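Local coordinates for flagellar hook protein FlgE (PDB 5AY6) that builds the flagellar hook of Caulobacter crescentus, the universal joint that probably passes motor torque on to the filament, at residues A[81-86]-A[90-95]; A[213-218]-A[241-246]; A[24-27]-A[33-36]; A[100-105]-A[111-116]. All blocks are in the same frame, centred on the assembly; numbering follows the deposited sequence.

Overall arrangement
Along the chain the order is contact 3, contact 1, contact 4, contact 2. The first three lie within the range of the FlgE third domain; contact 2 falls in the FlaE D2 range. Contacts 1 and 3 belong to one five-stranded antiparallel sheet, with centres about 18 Å apart. Contact 1 joins strand 76-86 to the edge strand 92-99, and contact 3 lies within the other edge strand, 24-39. Contact 4 follows strand 92-99, its centre about 17 Å from that of contact 1. Contact 2 lies on the opposite side of the chain's centre from the others, its centre 31 to 39 Å from theirs. The fragment thus holds two beta-rich parts of the hook subunit.

Contact 1 of 4, residues A[81-86]-A[90-95]; sequences GKVAYD and NELVSS
The Tyr85 ring has Leu92 over one face and the carbonyl O of Glu91 at its edge. CD1 of Leu92 lies 4.1 Å from the centroid of the Tyr85 ring, 27° off the normal, a CH-pi contact. Leu92 swings CG away from its own backbone N (chi1 -176°), and with the bend at chi2 this sets CD1 over the ring. The same methyl also meets CB of Val83, on the same face of the sheet. A phenylalanine in place of Tyr85 would probably leave the backbone O of Ile128 without the hydroxyl that bonds to it.

The strands run antiparallel and a classic beta bulge interrupts them. Val93 and Ser94 both face Ala84. Val93 N gives a 2.8 Å bond to Ala84 O, while Ser94 N reaches Ala84 O only weakly, at 3.4 Å. Ala84 N bonds Ser94 O at 2.9 Å. Nearer the turn, Asp86 N donates to Glu91 O at 2.8 Å. Water 1 joins Lys82 O to Ser94 OG, 2.6 Å from the water oxygen.

This is the hairpin of strands 76-86 and 92-99. Strand 64-73 pairs with the other side of strand 76-86, and the loop residues Ile128 and Val129 pack on Val83 and Leu92.

Contact 2 of 4, residues A[213-218]-A[241-246]; sequences GQISTG and TAITIK
Ile215 carries the whole contact, meeting Ile243 with one branch and Ile245 with the other. Its CB points toward segment 241-246. There the chain forks. The short branch ends at once in CG2, and this methyl lies 4.3 Å from CG2 of Ile243, a meeting of two branch methyls. The long branch goes on through CG1, which serves as a spacer: no atom of segment 241-246 comes within 4.2 Å of it. CG1 is anti to the carbonyl carbon (chi1 -66°), which leaves CG2 anti to the backbone N and sends the two branches to different partners. The next torsion is extended, chi2 170°, and carries CD1 out to the tip. There CD1 of Ile215 meets CD1 of Ile245 at 4.0 Å, methyl to methyl. The two side chains cross at about a right angle, so they touch at their ends and do not lie alongside each other.

The backbones stay well apart, with CA of Ile215 8.1 Å from CA of Ile245. The link is therefore made by side chains alone, and all the touching atoms are carbons. Ile243 also packs on Leu200 of strand 195-202 and on Ile281 of strand 277-291, while Ile245 touches Trp268.

Ile215 and Ser216 both face Leu200, a classic beta bulge in strand 214-222. Side-chain contact here joins the antiparallel sheet of strand 214-222 to the mixed sheet of strand 242-245, as in an apolar core between beta-sheets, within the FlaE D2 range.

Contact 3 of 4, residues A[24-27]-A[33-36]; sequences SYKV and PSKT
Ser34 bonds back to Val27 on its own strand, across a break in strand 24-39. This strand is an edge of the five-stranded antiparallel sheet and forms a hairpin with strand 45-53. A classic beta bulge lies at the break, where Ser34 and Lys35 both face Tyr48.

The link is a single short hydrogen bond. Ser34 OG donates to Val27 O at 2.6 Å. The donor is tilted 21° from the carbonyl plane. The hydroxyl is turned anti to the carbonyl carbon of Ser34 (chi1 -61°), a setting that brings it up to the Val27 carbonyl. OG has a second partner, for Val50 N of strand 45-53 bonds to it. The serine hydroxyl thus joins the strand before the break to the neighbouring strand. Asp49 OD1 takes the backbone N of Ser34, which fixes the residue further. With an alanine here, Val27 O would probably lose this donor and Val50 N its acceptor, and the break would be freer to shift.

Two carbons lie beside the hydroxyl. CG of Lys26 is 3.8 Å from Ser34 OG. CB of Val27 is also 3.8 Å from Ser34 OG, and the valine side chain packs on Tyr52. The backbone of Ser34 adds a weaker touch: its CA lies 3.4 Å from Val27 O as a CA-H...O contact, with 125° at the hydrogen.

Contact 4 of 4, residues A[100-105]-A[111-116]; sequences KGASPV and TTRINA
A loop after strand 92-99 meets the end of Arg113, on the short strand 111-113, at the surface of the third domain. Arg113 reaches the loop with NH2. That nitrogen lies 4.0 Å from CB of Ala102, which points toward segment 111-116 and approaches the guanidinium obliquely. It is 3.8 Å from Pro104 O, which lies at the edge of the group.

Water 2 bridges the two groups. It accepts from NH2 of Arg113 at 3.0 Å, in the plane of the guanidinium, and donates to Pro104 O at 2.9 Å. The loop has a cis peptide bond before Pro104, the residue whose O takes the water.

The arginine chain bends at its third torsion, about CG-CD (chi3 -74°), and this turns the end group as it reaches the loop. Its charge is paired by Asp98, the carboxylate that forms a salt bridge with NH2. The salt bridge is likely to steady the guanidinium where it meets the water. Tyr99 of strand 92-99 also touches the Arg113 side chain.

The result is a solvent-mediated link at the domain surface, between the loop after strand 92-99 and strand 111-113, with Arg113 paired to Asp98.

Contact 1 of 4, residues A[81-86]-A[90-95]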
loop_
_atom_site.group_PDB
_atom_site.type_symbol
_atom_site.label_atom_id
_atom_site.label_comp_id
_atom_site.label_asym_id
_atom_site.label_seq_id
_atom_site.Cartn_x
_atom_site.Cartn_y
_atom_site.Cartn_z
ATOM N N GLY A 81 -8.776 -10.467 -9.842
ATOM C CA GLY A 81 -8.791 -11.145 -8.557
ATOM C C GLY A 81 -7.486 -11.031 -7.794
ATOM O O GLY A 81 -6.686 -10.124 -8.032
ATOM N N LYS A 82 -7.276 -11.960 -6.866
ATOM C CA LYS A 82 -6.052 -11.992 -6.082
ATOM C C LYS A 82 -5.337 -13.323 -6.269
ATOM O O LYS A 82 -5.975 -14.374 -6.342
ATOM C CB LYS A 82 -6.354 -11.749 -4.601
ATOM C CG LYS A 82 -5.119 -11.627 -3.729
ATOM C CD LYS A 82 -5.440 -11.001 -2.382
ATOM C CE LYS A 82 -6.314 -11.906 -1.532
ATOM N NZ LYS A 82 -6.456 -11.382 -0.139
ATOM N N VAL A 83 -4.013 -13.268 -6.375
ATOM C CA VAL A 83 -3.196 -14.476 -6.394
ATOM C C VAL A 83 -2.321 -14.522 -5.149
ATOM O O VAL A 83 -1.986 -13.489 -4.571
ATOM C CB VAL A 83 -2.303 -14.563 -7.649
ATOM C CG1 VAL A 83 -3.151 -14.797 -8.880
ATOM C CG2 VAL A 83 -1.465 -13.300 -7.804
ATOM N N ALA A 84 -1.977 -15.731 -4.727
ATOM C CA ALA A 84 -1.124 -15.915 -3.568
ATOM C C ALA A 84 -0.037 -16.914 -3.919
ATOM O O ALA A 84 -0.334 -18.033 -4.335
ATOM C CB ALA A 84 -1.932 -16.391 -2.368
ATOM N N TYR A 85 1.218 -16.501 -3.773
ATOM C CA TYR A 85 2.342 -17.388 -4.032
ATOM C C TYR A 85 3.020 -17.787 -2.726
ATOM O O TYR A 85 3.122 -16.980 -1.801
ATOM C CB TYR A 85 3.360 -16.723 -4.957
ATOM C CG TYR A 85 2.818 -16.328 -6.312
ATOM C CD1 TYR A 85 2.353 -15.045 -6.542
ATOM C CD2 TYR A 85 2.792 -17.233 -7.363
ATOM C CE1 TYR A 85 1.869 -14.674 -7.780
ATOM C CE2 TYR A 85 2.311 -16.876 -8.602
ATOM C CZ TYR A 85 1.848 -15.594 -8.805
ATOM O OH TYR A 85 1.365 -15.229 -10.039
ATOM N N ASP A 86 3.480 -19.032 -2.656
ATOM C CA ASP A 86 4.212 -19.517 -1.489
ATOM C C ASP A 86 5.462 -18.665 -1.298
ATOM O O ASP A 86 6.226 -18.463 -2.239
ATOM C CB ASP A 86 4.579 -20.991 -1.658
ATOM C CG ASP A 86 5.127 -21.608 -0.389
ATOM O OD1 ASP A 86 4.384 -22.362 0.275
ATOM O OD2 ASP A 86 6.300 -21.343 -0.054
ATOM N N ASN A 90 7.772 -20.119 -4.011
ATOM C CA ASN A 90 7.369 -19.272 -5.142
ATOM C C ASN A 90 6.301 -19.884 -6.056
ATOM O O ASN A 90 6.011 -19.349 -7.128
ATOM C CB ASN A 90 8.598 -18.886 -5.972
ATOM C CG ASN A 90 9.715 -18.315 -5.119
ATOM O OD1 ASN A 90 10.683 -19.005 -4.807
ATOM N ND2 ASN A 90 9.575 -17.054 -4.720
ATOM N N GLU A 91 5.703 -20.992 -5.624
ATOM C CA GLU A 91 4.624 -21.627 -6.378
ATOM C C GLU A 91 3.298 -20.920 -6.146
ATOM O O GLU A 91 3.060 -20.384 -5.063
ATOM C CB GLU A 91 4.465 -23.094 -5.981
ATOM C CG GLU A 91 5.718 -23.931 -6.053
ATOM C CD GLU A 91 5.533 -25.270 -5.366
ATOM O OE1 GLU A 91 5.565 -25.308 -4.115
ATOM O OE2 GLU A 91 5.343 -26.282 -6.073
ATOM N N LEU A 92 2.426 -20.942 -7.151
ATOM C CA LEU A 92 1.064 -20.454 -6.970
ATOM C C LEU A 92 0.335 -21.341 -5.967
ATOM O O LEU A 92 0.374 -22.568 -6.071
ATOM C CB LEU A 92 0.305 -20.420 -8.298
ATOM C CG LEU A 92 -1.104 -19.827 -8.201
ATOM C CD1 LEU A 92 -1.036 -18.338 -7.900
ATOM C CD2 LEU A 92 -1.910 -20.084 -9.464
ATOM N N VAL A 93 -0.319 -20.720 -4.993
ATOM C CA VAL A 93 -1.012 -21.459 -3.941
ATOM C C VAL A 93 -2.525 -21.306 -4.070
ATOM O O VAL A 93 -3.278 -22.248 -3.819
ATOM C CB VAL A 93 -0.547 -20.997 -2.538
ATOM C CG1 VAL A 93 -1.476 -21.508 -1.449
ATOM C CG2 VAL A 93 0.875 -21.468 -2.280
ATOM N N SER A 94 -2.970 -20.122 -4.478
ATOM C CA SER A 94 -4.397 -19.887 -4.675
ATOM C C SER A 94 -4.647 -18.711 -5.612
ATOM O O SER A 94 -3.844 -17.776 -5.688
ATOM C CB SER A 94 -5.095 -19.637 -3.342
ATOM O OG SER A 94 -4.850 -18.319 -2.887
ATOM N N SER A 95 -5.772 -18.776 -6.323
ATOM C CA SER A 95 -6.201 -17.716 -7.230
ATOM C C SER A 95 -7.700 -17.465 -7.102
ATOM O O SER A 95 -8.488 -18.410 -7.054
ATOM C CB SER A 95 -5.865 -18.069 -8.681
ATOM O OG SER A 95 -6.502 -17.169 -9.582
HETATM O O HOH W 1 -6.005 -16.154 -3.812
#

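Contact 2 of 4, residues A[213-218]-A[241-246]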
loop_
_atom_site.group_PDB
_atom_site.type_symbol
_atom_site.label_atom_id
_atom_site.label_comp_id
_atom_site.label_asym_id
_atom_site.label_seq_id
_atom_site.Cartn_x
_atom_site.Cartn_y
_atom_site.Cartn_z
ATOM N N GLY A 213 12.531 4.736 10.006
ATOM C CA GLY A 213 11.685 5.720 10.658
ATOM C C GLY A 213 10.181 5.528 10.550
ATOM O O GLY A 213 9.410 6.376 11.011
ATOM N N GLN A 214 9.746 4.426 9.954
ATOM C CA GLN A 214 8.313 4.190 9.801
ATOM C C GLN A 214 7.585 4.105 11.150
ATOM O O GLN A 214 8.029 3.426 12.083
ATOM C CB GLN A 214 8.058 2.915 8.999
ATOM C CG GLN A 214 6.642 2.812 8.456
ATOM C CD GLN A 214 6.396 1.512 7.727
ATOM O OE1 GLN A 214 6.178 0.470 8.350
ATOM N NE2 GLN A 214 6.424 1.560 6.399
ATOM N N ILE A 215 6.456 4.805 11.228
ATOM C CA ILE A 215 5.635 4.870 12.434
ATOM C C ILE A 215 4.410 3.976 12.292
ATOM O O ILE A 215 4.087 3.190 13.189
ATOM C CB ILE A 215 5.200 6.324 12.717
ATOM C CG1 ILE A 215 6.418 7.179 13.072
ATOM C CG2 ILE A 215 4.153 6.384 13.834
ATOM C CD1 ILE A 215 6.126 8.667 13.128
ATOM N N SER A 216 3.734 4.089 11.153
ATOM C CA SER A 216 2.544 3.288 10.892
ATOM C C SER A 216 2.191 3.306 9.416
ATOM O O SER A 216 2.692 4.132 8.656
ATOM C CB SER A 216 1.359 3.800 11.708
ATOM O OG SER A 216 0.975 5.083 11.244
ATOM N N THR A 217 1.326 2.385 9.009
ATOM C CA THR A 217 0.885 2.324 7.620
ATOM C C THR A 217 -0.615 2.108 7.578
ATOM O O THR A 217 -1.210 1.647 8.554
ATOM C CB THR A 217 1.581 1.193 6.841
ATOM O OG1 THR A 217 1.101 -0.075 7.300
ATOM C CG2 THR A 217 3.089 1.255 7.024
ATOM N N GLY A 218 -1.232 2.435 6.449
ATOM C CA GLY A 218 -2.663 2.264 6.325
ATOM C C GLY A 218 -3.186 2.615 4.950
ATOM O O GLY A 218 -2.534 3.326 4.185
ATOM N N THR A 241 -8.139 10.353 16.023
ATOM C CA THR A 241 -6.969 9.787 15.359
ATOM C C THR A 241 -5.695 10.390 15.920
ATOM O O THR A 241 -5.534 11.612 15.951
ATOM C CB THR A 241 -7.012 10.014 13.837
ATOM O OG1 THR A 241 -7.221 11.406 13.569
ATOM C CG2 THR A 241 -8.134 9.201 13.213
ATOM N N ALA A 242 -4.794 9.524 16.369
ATOM C CA ALA A 242 -3.569 9.977 17.011
ATOM C C ALA A 242 -2.450 8.958 16.840
ATOM O O ALA A 242 -2.695 7.813 16.465
ATOM C CB ALA A 242 -3.820 10.243 18.490
ATOM N N ILE A 243 -1.221 9.394 17.092
ATOM C CA ILE A 243 -0.095 8.478 17.225
ATOM C C ILE A 243 0.601 8.745 18.546
ATOM O O ILE A 243 0.518 9.852 19.084
ATOM C CB ILE A 243 0.929 8.625 16.078
ATOM C CG1 ILE A 243 1.407 10.074 15.975
ATOM C CG2 ILE A 243 0.338 8.160 14.754
ATOM C CD1 ILE A 243 2.484 10.290 14.937
ATOM N N THR A 244 1.268 7.725 19.080
ATOM C CA THR A 244 2.118 7.902 20.249
ATOM C C THR A 244 3.524 7.403 19.937
ATOM O O THR A 244 3.708 6.249 19.560
ATOM C CB THR A 244 1.579 7.151 21.489
ATOM O OG1 THR A 244 0.275 7.638 21.827
ATOM C CG2 THR A 244 2.504 7.359 22.681
ATOM N N ILE A 245 4.506 8.283 20.076
ATOM C CA ILE A 245 5.906 7.894 19.968
ATOM C C ILE A 245 6.469 7.821 21.382
ATOM O O ILE A 245 6.388 8.794 22.131
ATOM C CB ILE A 245 6.717 8.885 19.113
ATOM C CG1 ILE A 245 6.098 9.009 17.721
ATOM C CG2 ILE A 245 8.167 8.431 19.014
ATOM C CD1 ILE A 245 6.800 9.999 16.817
ATOM N N LYS A 246 7.013 6.668 21.761
ATOM C CA LYS A 246 7.444 6.477 23.142
ATOM C C LYS A 246 8.720 7.239 23.438
ATOM O O LYS A 246 9.477 7.575 22.527
ATOM C CB LYS A 246 7.635 4.990 23.451
ATOM C CG LYS A 246 6.428 4.140 23.111
ATOM C CD LYS A 246 5.177 4.592 23.854
ATOM C CE LYS A 246 5.071 3.927 25.218
ATOM N NZ LYS A 246 3.796 4.283 25.908
#

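Contact 3 of 4, residues A[24-27]-A[33-36]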
loop_
_atom_site.group_PDB
_atom_site.type_symbol
_atom_site.label_atom_id
_atom_site.label_comp_id
_atom_site.label_asym_id
_atom_site.label_seq_id
_atom_site.Cartn_x
_atom_site.Cartn_y
_atom_site.Cartn_z
ATOM N N SER A 24 0.938 -0.452 -9.560
ATOM C CA SER A 24 0.253 -1.279 -10.553
ATOM C C SER A 24 1.167 -1.516 -11.747
ATOM O O SER A 24 1.385 -0.625 -12.571
ATOM C CB SER A 24 -1.051 -0.634 -11.011
ATOM O OG SER A 24 -1.987 -0.600 -9.952
ATOM N N TYR A 25 1.685 -2.732 -11.841
ATOM C CA TYR A 25 2.726 -3.041 -12.803
ATOM C C TYR A 25 2.207 -3.827 -13.998
ATOM O O TYR A 25 1.793 -4.979 -13.862
ATOM C CB TYR A 25 3.848 -3.814 -12.104
ATOM C CG TYR A 25 4.856 -4.438 -13.035
ATOM C CD1 TYR A 25 5.749 -3.653 -13.752
ATOM C CD2 TYR A 25 4.933 -5.816 -13.178
ATOM C CE1 TYR A 25 6.682 -4.224 -14.597
ATOM C CE2 TYR A 25 5.864 -6.395 -14.021
ATOM C CZ TYR A 25 6.734 -5.594 -14.726
ATOM O OH TYR A 25 7.661 -6.166 -15.565
ATOM N N LYS A 26 2.234 -3.203 -15.175
ATOM C CA LYS A 26 1.849 -3.897 -16.400
ATOM C C LYS A 26 3.026 -4.685 -16.946
ATOM O O LYS A 26 4.080 -4.116 -17.224
ATOM C CB LYS A 26 1.350 -2.922 -17.464
ATOM C CG LYS A 26 0.882 -3.621 -18.735
ATOM C CD LYS A 26 1.113 -2.764 -19.964
ATOM C CE LYS A 26 0.442 -1.413 -19.819
ATOM N NZ LYS A 26 1.062 -0.391 -20.706
ATOM N N VAL A 27 2.832 -5.993 -17.093
ATOM C CA VAL A 27 3.863 -6.891 -17.600
ATOM C C VAL A 27 4.230 -6.571 -19.042
ATOM O O VAL A 27 3.356 -6.328 -19.872
ATOM C CB VAL A 27 3.405 -8.366 -17.525
ATOM C CG1 VAL A 27 4.483 -9.298 -18.063
ATOM C CG2 VAL A 27 3.033 -8.735 -16.098
ATOM N N PRO A 33 1.197 -5.534 -26.162
ATOM C CA PRO A 33 0.456 -6.252 -25.117
ATOM C C PRO A 33 1.370 -7.127 -24.268
ATOM O O PRO A 33 2.404 -7.590 -24.759
ATOM C CB PRO A 33 -0.533 -7.115 -25.910
ATOM C CG PRO A 33 -0.645 -6.445 -27.245
ATOM C CD PRO A 33 0.701 -5.852 -27.512
ATOM N N SER A 34 0.991 -7.333 -23.011
ATOM C CA SER A 34 1.709 -8.235 -22.119
ATOM C C SER A 34 1.869 -9.611 -22.752
ATOM O O SER A 34 2.978 -10.140 -22.853
ATOM C CB SER A 34 0.977 -8.365 -20.779
ATOM O OG SER A 34 0.879 -7.122 -20.099
ATOM N N LYS A 35 0.749 -10.180 -23.188
ATOM C CA LYS A 35 0.732 -11.525 -23.756
ATOM C C LYS A 35 0.014 -11.512 -25.102
ATOM O O LYS A 35 -0.975 -10.796 -25.279
ATOM C CB LYS A 35 0.055 -12.510 -22.794
ATOM C CG LYS A 35 0.699 -12.593 -21.406
ATOM C CD LYS A 35 2.089 -13.208 -21.466
ATOM C CE LYS A 35 2.793 -13.105 -20.120
ATOM N NZ LYS A 35 4.070 -13.869 -20.100
ATOM N N THR A 36 0.517 -12.297 -26.050
ATOM C CA THR A 36 -0.037 -12.317 -27.401
ATOM C C THR A 36 -0.539 -13.701 -27.793
ATOM O O THR A 36 0.032 -14.718 -27.389
ATOM C CB THR A 36 1.003 -11.859 -28.445
ATOM O OG1 THR A 36 2.203 -12.627 -28.295
ATOM C CG2 THR A 36 1.325 -10.380 -28.273
#

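Contact 4 of 4, residues A[100-105]-A[111-116]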
loop_
_atom_site.group_PDB
_atom_site.type_symbol
_atom_site.label_atom_id
_atom_site.label_comp_id
_atom_site.label_asym_id
_atom_site.label_seq_id
_atom_site.Cartn_x
_atom_site.Cartn_y
_atom_site.Cartn_z
ATOM N N LYS A 100 -14.863 -10.400 -14.766
ATOM C CA LYS A 100 -15.293 -9.205 -14.035
ATOM C C LYS A 100 -16.793 -9.203 -13.749
ATOM O O LYS A 100 -17.611 -9.272 -14.668
ATOM C CB LYS A 100 -14.924 -7.929 -14.798
ATOM C CG LYS A 100 -15.368 -6.652 -14.082
ATOM C CD LYS A 100 -14.884 -5.401 -14.795
ATOM C CE LYS A 100 -15.464 -5.303 -16.193
ATOM N NZ LYS A 100 -14.919 -4.132 -16.935
ATOM N N GLY A 101 -17.138 -9.116 -12.467
ATOM C CA GLY A 101 -18.524 -9.054 -12.040
ATOM C C GLY A 101 -19.062 -10.402 -11.603
ATOM O O GLY A 101 -20.222 -10.518 -11.210
ATOM N N ALA A 102 -18.208 -11.419 -11.665
ATOM C CA ALA A 102 -18.613 -12.788 -11.372
ATOM C C ALA A 102 -19.064 -12.939 -9.927
ATOM O O ALA A 102 -18.514 -12.314 -9.017
ATOM C CB ALA A 102 -17.481 -13.751 -11.670
ATOM N N SER A 103 -20.072 -13.781 -9.725
ATOM C CA SER A 103 -20.571 -14.072 -8.381
ATOM C C SER A 103 -21.446 -15.320 -8.348
ATOM O O SER A 103 -22.441 -15.398 -9.064
ATOM C CB SER A 103 -21.348 -12.884 -7.835
ATOM O OG SER A 103 -22.032 -13.213 -6.639
ATOM N N PRO A 104 -21.078 -16.294 -7.500
ATOM C CA PRO A 104 -19.910 -16.176 -6.619
ATOM C C PRO A 104 -18.574 -16.360 -7.344
ATOM O O PRO A 104 -18.496 -17.089 -8.337
ATOM C CB PRO A 104 -20.135 -17.294 -5.599
ATOM C CG PRO A 104 -20.917 -18.316 -6.333
ATOM C CD PRO A 104 -21.796 -17.566 -7.302
ATOM N N VAL A 105 -17.545 -15.679 -6.846
ATOM C CA VAL A 105 -16.199 -15.770 -7.406
ATOM C C VAL A 105 -15.690 -17.207 -7.371
ATOM O O VAL A 105 -15.677 -17.842 -6.318
ATOM C CB VAL A 105 -15.212 -14.855 -6.644
ATOM C CG1 VAL A 105 -13.785 -15.099 -7.100
ATOM C CG2 VAL A 105 -15.596 -13.389 -6.826
ATOM N N THR A 111 -6.801 -21.964 -14.473
ATOM C CA THR A 111 -7.510 -21.087 -15.407
ATOM C C THR A 111 -8.174 -19.879 -14.749
ATOM O O THR A 111 -8.236 -19.770 -13.520
ATOM C CB THR A 111 -8.619 -21.850 -16.175
ATOM O OG1 THR A 111 -9.649 -22.261 -15.262
ATOM C CG2 THR A 111 -8.057 -23.065 -16.899
ATOM N N THR A 112 -8.655 -18.967 -15.590
ATOM C CA THR A 112 -9.659 -17.994 -15.181
ATOM C C THR A 112 -10.749 -17.943 -16.238
ATOM O O THR A 112 -10.476 -18.118 -17.429
ATOM C CB THR A 112 -9.084 -16.574 -14.981
ATOM O OG1 THR A 112 -10.129 -15.700 -14.532
ATOM C CG2 THR A 112 -8.513 -16.022 -16.284
ATOM N N ARG A 113 -11.986 -17.722 -15.808
ATOM C CA ARG A 113 -13.056 -17.436 -16.759
ATOM C C ARG A 113 -12.814 -16.051 -17.344
ATOM O O ARG A 113 -12.244 -15.188 -16.672
ATOM C CB ARG A 113 -14.432 -17.510 -16.087
ATOM C CG ARG A 113 -14.812 -18.902 -15.599
ATOM C CD ARG A 113 -16.268 -18.974 -15.133
ATOM N NE ARG A 113 -16.488 -18.312 -13.848
ATOM C CZ ARG A 113 -17.644 -18.322 -13.190
ATOM N NH1 ARG A 113 -18.689 -18.964 -13.696
ATOM N NH2 ARG A 113 -17.761 -17.695 -12.025
ATOM N N ILE A 114 -13.226 -15.837 -18.592
ATOM C CA ILE A 114 -13.122 -14.512 -19.198
ATOM C C ILE A 114 -14.496 -13.962 -19.582
ATOM O O ILE A 114 -14.612 -12.821 -20.029
ATOM C CB ILE A 114 -12.209 -14.518 -20.444
ATOM C CG1 ILE A 114 -12.757 -15.469 -21.511
ATOM C CG2 ILE A 114 -10.784 -14.895 -20.056
ATOM C CD1 ILE A 114 -11.917 -15.519 -22.774
ATOM N N ASN A 115 -15.533 -14.776 -19.409
ATOM C CA ASN A 115 -16.909 -14.305 -19.556
ATOM C C ASN A 115 -17.875 -15.166 -18.737
ATOM O O ASN A 115 -17.500 -16.233 -18.251
ATOM C CB ASN A 115 -17.328 -14.273 -21.035
ATOM C CG ASN A 115 -17.246 -15.631 -21.708
ATOM O OD1 ASN A 115 -17.642 -16.649 -21.144
ATOM N ND2 ASN A 115 -16.740 -15.646 -22.939
ATOM N N ALA A 116 -19.112 -14.700 -18.588
ATOM C CA ALA A 116 -20.099 -15.402 -17.768
ATOM C C ALA A 116 -20.504 -16.731 -18.397
ATOM O O ALA A 116 -20.989 -17.632 -17.711
ATOM C CB ALA A 116 -21.324 -14.527 -17.546
HETATM O O HOH W 2 -20.380 -17.396 -10.520
#